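Local coordinates for protein aminoglycoside phosphotransferase (Streptomyces rimosus, PDB 6FUC) that probably transfers a phosphate group from ATP to the 3''-hydroxyl of streptomycin, an aminoglycoside antibiotic, a modification associated with resistance, at residues A106-A111 with A248-I253; T228-W233 with S242-F247. All coordinates share one frame; numbering follows the deposited sequence.

In the fold
Contacts 1 and 2 share helix 243-251: its last turn meets helix 100-117 in contact 1, and its first turn meets the end of helix 219-233 in contact 2. Their centres lie about 11 Å apart, and each is about 18 Å from the centre of the chain. W107 joins them directly: its NE1 is 2.9 Å from A243 O, a probable hydrogen bond, and its CZ3 lies 3.7 Å from W233 CZ2. A111 CA also rests 3.4 Å from F247 CZ. Both contacts belong to the helical lobe of this kinase-like fold; in the family, catalysis takes place in the cleft between the lobes.

Contact 1. Residues A106-A111 with A248-I253; sequences AWEPIA and AARYGI
R250 spreads its guanidinium over the E108 carboxylate, which lies against one face as a long ion pair, E108 OE1 3.9 Å from R250 NH1; the firmer partner is D112, just past the first segment, whose OD1 forms a salt bridge with R250 NE. The E108 carboxylate is stacked on the guanidinium, the planes only 15° apart, so no N-H points at OE1 and the attraction is one of charge alone. Further back the two chains cross at about a right angle, E108 CG passing 4.0 Å from R250 CG. R250 first heads away from its own backbone N (chi1 -178°), then bends at chi2 (71°), which lays its aliphatic part against E108 and A111 of helix 100-117. On the inner side of this exposed charged pair sits buried A111, whose CB touches R250 CG at 3.7 Å. The small methyl lets the helices come near: A111 CA is 5.1 Å from Y251 CA, and A111 CB is 4.3 Å from Y251 CB. The tyrosine ring turns its edge to the other helix, with A111 O near the ring plane, 3.9 Å from Y251 CD2. Its hydroxyl is hydrogen-bonded to ND1 of H118, whose ring stands nearly perpendicular to that of Y251, tying the side chain to the residue after helix 100-117. Just past Y251, G252 leaves the helix, and the N-H groups of G252 and I253 both bond to A248 O, from opposite faces of its carbonyl plane. The arrangement is a close helix-helix approach at an alanine, with a charged pair on its exposed side and a helix that ends at a glycine of positive phi, within the helical lobe of the aminoglycoside phosphotransferase fold.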
ATOM      1  N   ALA A 106      -0.613  -8.318  17.381  1.00 11.19           N
ATOM      2  CA  ALA A 106      -0.754  -8.635  15.964  1.00 10.51           C
ATOM      3  C   ALA A 106       0.588  -8.815  15.254  1.00 10.43           C
ATOM      4  O   ALA A 106       0.606  -9.142  14.068  1.00 11.16           O
ATOM      5  CB  ALA A 106      -1.516  -7.527  15.283  1.00  9.99           C
ATOM      6  N   TRP A 107       1.718  -8.612  15.944  1.00 10.97           N
ATOM      7  CA  TRP A 107       3.000  -8.483  15.252  1.00 10.69           C
ATOM      8  C   TRP A 107       3.431  -9.786  14.565  1.00 11.20           C
ATOM      9  O   TRP A 107       3.727  -9.829  13.352  1.00 11.53           O
ATOM     10  CB  TRP A 107       4.030  -7.974  16.211  1.00 12.68           C
ATOM     11  CG  TRP A 107       5.337  -7.441  15.620  1.00 12.07           C
ATOM     12  CD1 TRP A 107       6.583  -7.849  15.955  1.00 13.33           C
ATOM     13  CD2 TRP A 107       5.491  -6.371  14.713  1.00 12.84           C
ATOM     14  NE1 TRP A 107       7.511  -7.098  15.306  1.00 14.41           N
ATOM     15  CE2 TRP A 107       6.886  -6.182  14.521  1.00 13.73           C
ATOM     16  CE3 TRP A 107       4.616  -5.571  14.013  1.00 13.27           C
ATOM     17  CZ2 TRP A 107       7.404  -5.227  13.685  1.00 14.91           C
ATOM     18  CZ3 TRP A 107       5.138  -4.588  13.150  1.00 14.77           C
ATOM     19  CH2 TRP A 107       6.541  -4.439  12.999  1.00 15.37           C
ATOM     20  N   GLU A 108       3.413 -10.875  15.308  1.00 12.40           N
ATOM     21  CA  GLU A 108       3.697 -12.200  14.679  1.00 13.74           C
ATOM     22  C   GLU A 108       2.612 -12.625  13.672  1.00 11.74           C
ATOM     23  O   GLU A 108       2.938 -13.126  12.585  1.00 12.52           O
ATOM     24  CB  GLU A 108       4.012 -13.321  15.694  1.00 16.56           C
ATOM     25  CG  GLU A 108       5.288 -13.072  16.431  1.00 20.40           C
ATOM     26  CD  GLU A 108       5.562 -14.110  17.496  1.00 30.98           C
ATOM     27  OE1 GLU A 108       4.654 -14.852  17.908  1.00 46.32           O
ATOM     28  OE2 GLU A 108       6.749 -14.171  17.872  1.00 38.37           O
ATOM     29  N   PRO A 109       1.323 -12.358  13.979  1.00 11.10           N
ATOM     30  CA  PRO A 109       0.296 -12.622  12.971  1.00 11.48           C
ATOM     31  C   PRO A 109       0.531 -11.844  11.648  1.00 10.01           C
ATOM     32  O   PRO A 109       0.302 -12.413  10.563  1.00 10.44           O
ATOM     33  CB  PRO A 109      -0.992 -12.202  13.652  1.00 12.24           C
ATOM     34  CG  PRO A 109      -0.745 -12.569  15.067  1.00 13.47           C
ATOM     35  CD  PRO A 109       0.720 -12.279  15.309  1.00 13.13           C
ATOM     36  N   ILE A 110       1.006 -10.616  11.742  1.00  9.84           N
ATOM     37  CA  ILE A 110       1.310  -9.845  10.561  1.00  9.13           C
ATOM     38  C   ILE A 110       2.470 -10.491   9.817  1.00  8.55           C
ATOM     39  O   ILE A 110       2.436 -10.657   8.574  1.00  8.91           O
ATOM     40  CB  ILE A 110       1.562  -8.355  10.910  1.00  9.40           C
ATOM     41  CG1 ILE A 110       0.303  -7.655  11.349  1.00  8.99           C
ATOM     42  CG2 ILE A 110       2.183  -7.666   9.700  1.00  9.01           C
ATOM     43  CD1 ILE A 110       0.523  -6.343  12.021  1.00 11.06           C
ATOM     44  N   ALA A 111       3.541 -10.883  10.528  1.00  9.60           N
ATOM     45  CA  ALA A 111       4.652 -11.519   9.893  1.00 10.17           C
ATOM     46  C   ALA A 111       4.169 -12.736   9.136  1.00  9.92           C
ATOM     47  O   ALA A 111       4.599 -13.001   7.974  1.00 10.58           O
ATOM     48  CB  ALA A 111       5.722 -11.888  10.911  1.00 11.46           C
ATOM     49  N   ALA A 248      11.619 -10.149  11.668  1.00 15.49           N
ATOM     50  CA  ALA A 248      12.426 -10.804  10.662  1.00 16.82           C
ATOM     51  C   ALA A 248      12.652 -12.282  10.950  1.00 18.08           C
ATOM     52  O   ALA A 248      12.658 -13.139  10.058  1.00 19.28           O
ATOM     53  CB  ALA A 248      13.753 -10.085  10.455  1.00 17.83           C
ATOM     54  N   ALA A 249      12.859 -12.572  12.214  1.00 18.65           N
ATOM     55  CA  ALA A 249      13.034 -13.950  12.651  1.00 21.48           C
ATOM     56  C   ALA A 249      11.737 -14.744  12.402  1.00 20.52           C
ATOM     57  O   ALA A 249      11.774 -15.899  12.004  1.00 22.81           O
ATOM     58  CB  ALA A 249      13.453 -14.036  14.114  1.00 28.65           C
ATOM     59  N   ARG A 250      10.594 -14.149  12.700  1.00 18.25           N
ATOM     60  CA  ARG A 250       9.339 -14.850  12.492  1.00 16.42           C
ATOM     61  C   ARG A 250       8.991 -15.026  10.970  1.00 16.87           C
ATOM     62  O   ARG A 250       8.538 -16.083  10.561  1.00 17.61           O
ATOM     63  CB  ARG A 250       8.186 -14.052  13.171  1.00 18.05           C
ATOM     64  CG  ARG A 250       6.816 -14.700  13.063  1.00 19.01           C
ATOM     65  CD  ARG A 250       6.688 -15.919  13.912  1.00 20.64           C
ATOM     66  NE  ARG A 250       5.387 -16.533  13.726  1.00 19.77           N
ATOM     67  CZ  ARG A 250       4.888 -17.423  14.543  1.00 18.58           C
ATOM     68  NH1 ARG A 250       5.601 -17.872  15.554  1.00 24.51           N
ATOM     69  NH2 ARG A 250       3.711 -17.935  14.262  1.00 24.12           N
ATOM     70  N   TYR A 251       9.167 -13.987  10.211  1.00 14.22           N
ATOM     71  CA  TYR A 251       8.926 -13.993   8.763  1.00 15.04           C
ATOM     72  C   TYR A 251       9.972 -14.891   8.053  1.00 15.56           C
ATOM     73  O   TYR A 251       9.604 -15.567   7.098  1.00 15.96           O
ATOM     74  CB  TYR A 251       9.009 -12.557   8.264  1.00 13.80           C
ATOM     75  CG  TYR A 251       9.060 -12.378   6.774  1.00 12.37           C
ATOM     76  CD1 TYR A 251      10.247 -12.477   6.062  1.00 13.36           C
ATOM     77  CD2 TYR A 251       7.908 -12.129   6.041  1.00 11.33           C
ATOM     78  CE1 TYR A 251      10.290 -12.230   4.696  1.00 12.22           C
ATOM     79  CE2 TYR A 251       7.962 -11.882   4.671  1.00 10.22           C
ATOM     80  CZ  TYR A 251       9.144 -11.987   4.007  1.00 10.60           C
ATOM     81  OH  TYR A 251       9.275 -11.747   2.656  1.00 11.56           O
ATOM     82  N   GLY A 252      11.206 -14.857   8.464  1.00 16.66           N
ATOM     83  CA  GLY A 252      12.322 -15.646   7.882  1.00 18.60           C
ATOM     84  C   GLY A 252      13.151 -14.869   6.846  1.00 16.79           C
ATOM     85  O   GLY A 252      13.240 -15.271   5.662  1.00 21.80           O
ATOM     86  N   ILE A 253      13.767 -13.773   7.262  1.00 15.64           N
ATOM     87  CA  ILE A 253      14.663 -13.015   6.407  1.00 16.49           C
ATOM     88  C   ILE A 253      15.745 -12.420   7.314  1.00 16.67           C
ATOM     89  O   ILE A 253      15.506 -12.135   8.483  1.00 19.61           O
ATOM     90  CB  ILE A 253      13.882 -11.956   5.613  1.00 14.96           C
ATOM     91  CG1 ILE A 253      14.647 -11.365   4.439  1.00 16.36           C
ATOM     92  CG2 ILE A 253      13.428 -10.802   6.548  1.00 14.98           C
ATOM     93  CD1 ILE A 253      13.800 -10.492   3.533  1.00 17.64           C
TER

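Contact 2. Residues T228-W233 with S242-F247; sequences TARETW and SAEEEF
R230 and E244 reach across from their two helices and meet at about a right angle, their guanidinium and carboxylate planes inclined by 54°. R230 NH1 donates to E244 OE2 at 2.9 Å in the conformer described, one of two for this arginine, and the N-H...O angle of 162° makes a fairly straight bond within a salt bridge. E244 OE2 lies in the R230 guanidinium plane, but R230 NH1 comes from above the carboxylate plane, 44° out of it. A bend at chi3 folds the arginine chain round this oxygen, R230 CD lying 3.4 Å from E244 OE2. A water adds a second link, accepting from W233 NE1 at 3.0 Å and donating to E244 OE2, so one carboxylate oxygen takes hydrogen bonds from both the arginine and the water. The other oxygen, OE1, forms a salt bridge with R257, and the two arginines would be expected to stabilise the buried carboxylate as an anion. Beside this polar group, A243 places its methyl obliquely against the indole of W233, A243 CB lying 3.4 Å from W233 NE1. One indole face also has A229 O above it, near the rim. W233 meets W239 of helix 237-240 edge-to-face, while E244 rests on F226. The contact thus closes the short connection from the end of helix 219-233, through helix 237-240, to the start of helix 243-251, with helix 100-117, which carries W107, packed alongside.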
ATOM      1  N   THR A 228       6.251   2.546   9.537  1.00 11.23           N
ATOM      2  CA  THR A 228       4.964   2.962  10.094  1.00 11.26           C
ATOM      3  C   THR A 228       4.713   2.350  11.460  1.00 12.72           C
ATOM      4  O   THR A 228       4.169   2.986  12.351  1.00 14.30           O
ATOM      5  CB  THR A 228       3.825   2.789   9.108  1.00 12.28           C
ATOM      6  OG1 THR A 228       3.678   1.403   8.696  1.00 11.09           O
ATOM      7  CG2 THR A 228       3.998   3.661   7.912  1.00 13.10           C
ATOM      8  N   ALA A 229       5.187   1.152  11.702  1.00 11.81           N
ATOM      9  CA  ALA A 229       5.071   0.607  13.055  1.00 12.17           C
ATOM     10  C   ALA A 229       5.950   1.330  14.069  1.00 14.08           C
ATOM     11  O   ALA A 229       5.542   1.398  15.221  1.00 14.15           O
ATOM     12  CB  ALA A 229       5.512  -0.829  13.055  1.00 12.60           C
ATOM     13  N   ARG A 230       7.081   1.865  13.657  1.00 14.53           N
ATOM     14  CA  ARG A 230       7.917   2.630  14.580  1.00 16.80           C
ATOM     15  C   ARG A 230       7.164   3.806  15.158  1.00 15.77           C
ATOM     16  O   ARG A 230       7.395   4.177  16.299  1.00 15.66           O
ATOM     17  CB  ARG A 230       9.224   3.110  13.905  1.00 18.98           C
ATOM     18  CG  ARG A 230      10.306   2.045  13.742  1.00 25.32           C
ATOM     19  CD  ARG A 230      11.703   2.464  13.250  0.50 27.34           C
ATOM     20  NE  ARG A 230      11.808   3.021  11.897  0.50 26.25           N
ATOM     21  CZ  ARG A 230      12.033   2.307  10.780  0.50 23.45           C
ATOM     22  NH1 ARG A 230      12.113   0.974  10.830  0.50 26.25           N
ATOM     23  NH2 ARG A 230      12.151   2.912   9.591  0.50 17.67           N
ATOM     24  N   GLU A 231       6.204   4.358  14.410  1.00 15.53           N
ATOM     25  CA  GLU A 231       5.377   5.417  14.969  1.00 17.53           C
ATOM     26  C   GLU A 231       4.539   4.943  16.138  1.00 16.89           C
ATOM     27  O   GLU A 231       4.358   5.649  17.131  1.00 17.51           O
ATOM     28  CB  GLU A 231       4.505   6.109  13.925  1.00 22.18           C
ATOM     29  CG  GLU A 231       5.397   6.657  12.796  1.00 26.67           C
ATOM     30  N   THR A 232       4.036   3.735  16.070  1.00 13.75           N
ATOM     31  CA  THR A 232       3.300   3.169  17.189  1.00 14.26           C
ATOM     32  C   THR A 232       4.186   2.826  18.367  1.00 14.08           C
ATOM     33  O   THR A 232       3.755   3.021  19.534  1.00 15.63           O
ATOM     34  CB  THR A 232       2.479   1.980  16.671  1.00 14.02           C
ATOM     35  OG1 THR A 232       1.583   2.488  15.708  1.00 16.43           O
ATOM     36  CG2 THR A 232       1.736   1.277  17.791  1.00 15.53           C
ATOM     37  N   TRP A 233       5.375   2.280  18.122  1.00 16.05           N
ATOM     38  CA  TRP A 233       6.174   1.917  19.288  1.00 16.10           C
ATOM     39  C   TRP A 233       6.565   3.172  20.097  1.00 17.26           C
ATOM     40  O   TRP A 233       6.766   3.067  21.331  1.00 18.62           O
ATOM     41  CB  TRP A 233       7.399   1.229  18.852  1.00 17.23           C
ATOM     42  CG  TRP A 233       7.256   0.068  17.869  1.00 17.60           C
ATOM     43  CD1 TRP A 233       8.085  -0.165  16.765  1.00 19.58           C
ATOM     44  CD2 TRP A 233       6.260  -0.949  17.838  1.00 16.72           C
ATOM     45  NE1 TRP A 233       7.693  -1.328  16.145  1.00 19.36           N
ATOM     46  CE2 TRP A 233       6.547  -1.797  16.725  1.00 16.94           C
ATOM     47  CE3 TRP A 233       5.143  -1.220  18.608  1.00 15.89           C
ATOM     48  CZ2 TRP A 233       5.808  -2.916  16.432  1.00 18.58           C
ATOM     49  CZ3 TRP A 233       4.400  -2.350  18.302  1.00 17.58           C
ATOM     50  CH2 TRP A 233       4.744  -3.194  17.228  1.00 18.82           C
ATOM     51  N   SER A 242      14.050  -3.708  19.234  1.00 20.81           N
ATOM     52  CA  SER A 242      13.981  -5.189  19.026  1.00 19.93           C
ATOM     53  C   SER A 242      12.859  -5.607  18.017  1.00 17.42           C
ATOM     54  O   SER A 242      12.868  -6.783  17.553  1.00 19.08           O
ATOM     55  CB  SER A 242      13.606  -5.880  20.388  1.00 24.31           C
ATOM     56  OG  SER A 242      13.773  -7.287  20.363  0.50 28.02           O
ATOM     57  N   ALA A 243      11.894  -4.743  17.757  1.00 16.87           N
ATOM     58  CA  ALA A 243      10.691  -5.105  17.024  1.00 15.99           C
ATOM     59  C   ALA A 243      11.044  -5.733  15.659  1.00 17.27           C
ATOM     60  O   ALA A 243      10.405  -6.742  15.222  1.00 16.94           O
ATOM     61  CB  ALA A 243       9.752  -3.905  16.885  1.00 16.02           C
ATOM     62  N   GLU A 244      11.938  -5.096  14.930  1.00 15.78           N
ATOM     63  CA  GLU A 244      12.245  -5.537  13.563  1.00 17.99           C
ATOM     64  C   GLU A 244      12.979  -6.847  13.528  1.00 17.33           C
ATOM     65  O   GLU A 244      12.736  -7.678  12.660  1.00 17.97           O
ATOM     66  CB  GLU A 244      12.917  -4.406  12.767  1.00 19.46           C
ATOM     67  CG  GLU A 244      11.978  -3.213  12.778  1.00 22.54           C
ATOM     68  CD  GLU A 244      12.534  -1.853  12.556  1.00 34.81           C
ATOM     69  OE1 GLU A 244      13.632  -1.729  12.000  1.00131.09           O
ATOM     70  OE2 GLU A 244      11.860  -0.885  13.009  1.00 25.24           O
ATOM     71  N   GLU A 245      13.940  -7.021  14.427  1.00 18.88           N
ATOM     72  CA  GLU A 245      14.651  -8.304  14.498  1.00 22.69           C
ATOM     73  C   GLU A 245      13.702  -9.437  14.779  1.00 21.41           C
ATOM     74  O   GLU A 245      13.790 -10.497  14.189  1.00 20.59           O
ATOM     75  CB  GLU A 245      15.776  -8.307  15.583  1.00 23.18           C
ATOM     76  N   GLU A 246      12.760  -9.227  15.662  1.00 19.42           N
ATOM     77  CA  GLU A 246      11.834 -10.336  15.970  1.00 20.39           C
ATOM     78  C   GLU A 246      10.854 -10.581  14.793  1.00 18.19           C
ATOM     79  O   GLU A 246      10.577 -11.764  14.492  1.00 18.00           O
ATOM     80  CB  GLU A 246      11.042 -10.036  17.201  1.00 21.51           C
ATOM     81  CG  GLU A 246      11.909  -9.909  18.440  1.00 26.70           C
ATOM     82  CD  GLU A 246      11.220 -10.185  19.726  1.00 26.52           C
ATOM     83  OE1 GLU A 246       9.999 -10.486  19.743  1.00 26.65           O
ATOM     84  OE2 GLU A 246      11.950 -10.120  20.738  1.00 30.45           O
ATOM     85  N   PHE A 247      10.401  -9.520  14.116  1.00 16.10           N
ATOM     86  CA  PHE A 247       9.561  -9.710  12.905  1.00 13.46           C
ATOM     87  C   PHE A 247      10.367 -10.544  11.899  1.00 15.08           C
ATOM     88  O   PHE A 247       9.872 -11.487  11.322  1.00 14.73           O
ATOM     89  CB  PHE A 247       9.200  -8.374  12.340  1.00 13.38           C
ATOM     90  CG  PHE A 247       8.208  -8.456  11.228  1.00 13.20           C
ATOM     91  CD1 PHE A 247       8.597  -8.850   9.979  1.00 14.39           C
ATOM     92  CD2 PHE A 247       6.858  -8.207  11.459  1.00 15.53           C
ATOM     93  CE1 PHE A 247       7.600  -8.875   8.939  1.00 13.70           C
ATOM     94  CE2 PHE A 247       5.932  -8.268  10.475  1.00 15.12           C
ATOM     95  CZ  PHE A 247       6.296  -8.626   9.216  1.00 14.36           C
TER
HETATM   96  O   HOH W   1       8.982  -1.421  13.432  1.00 21.03           O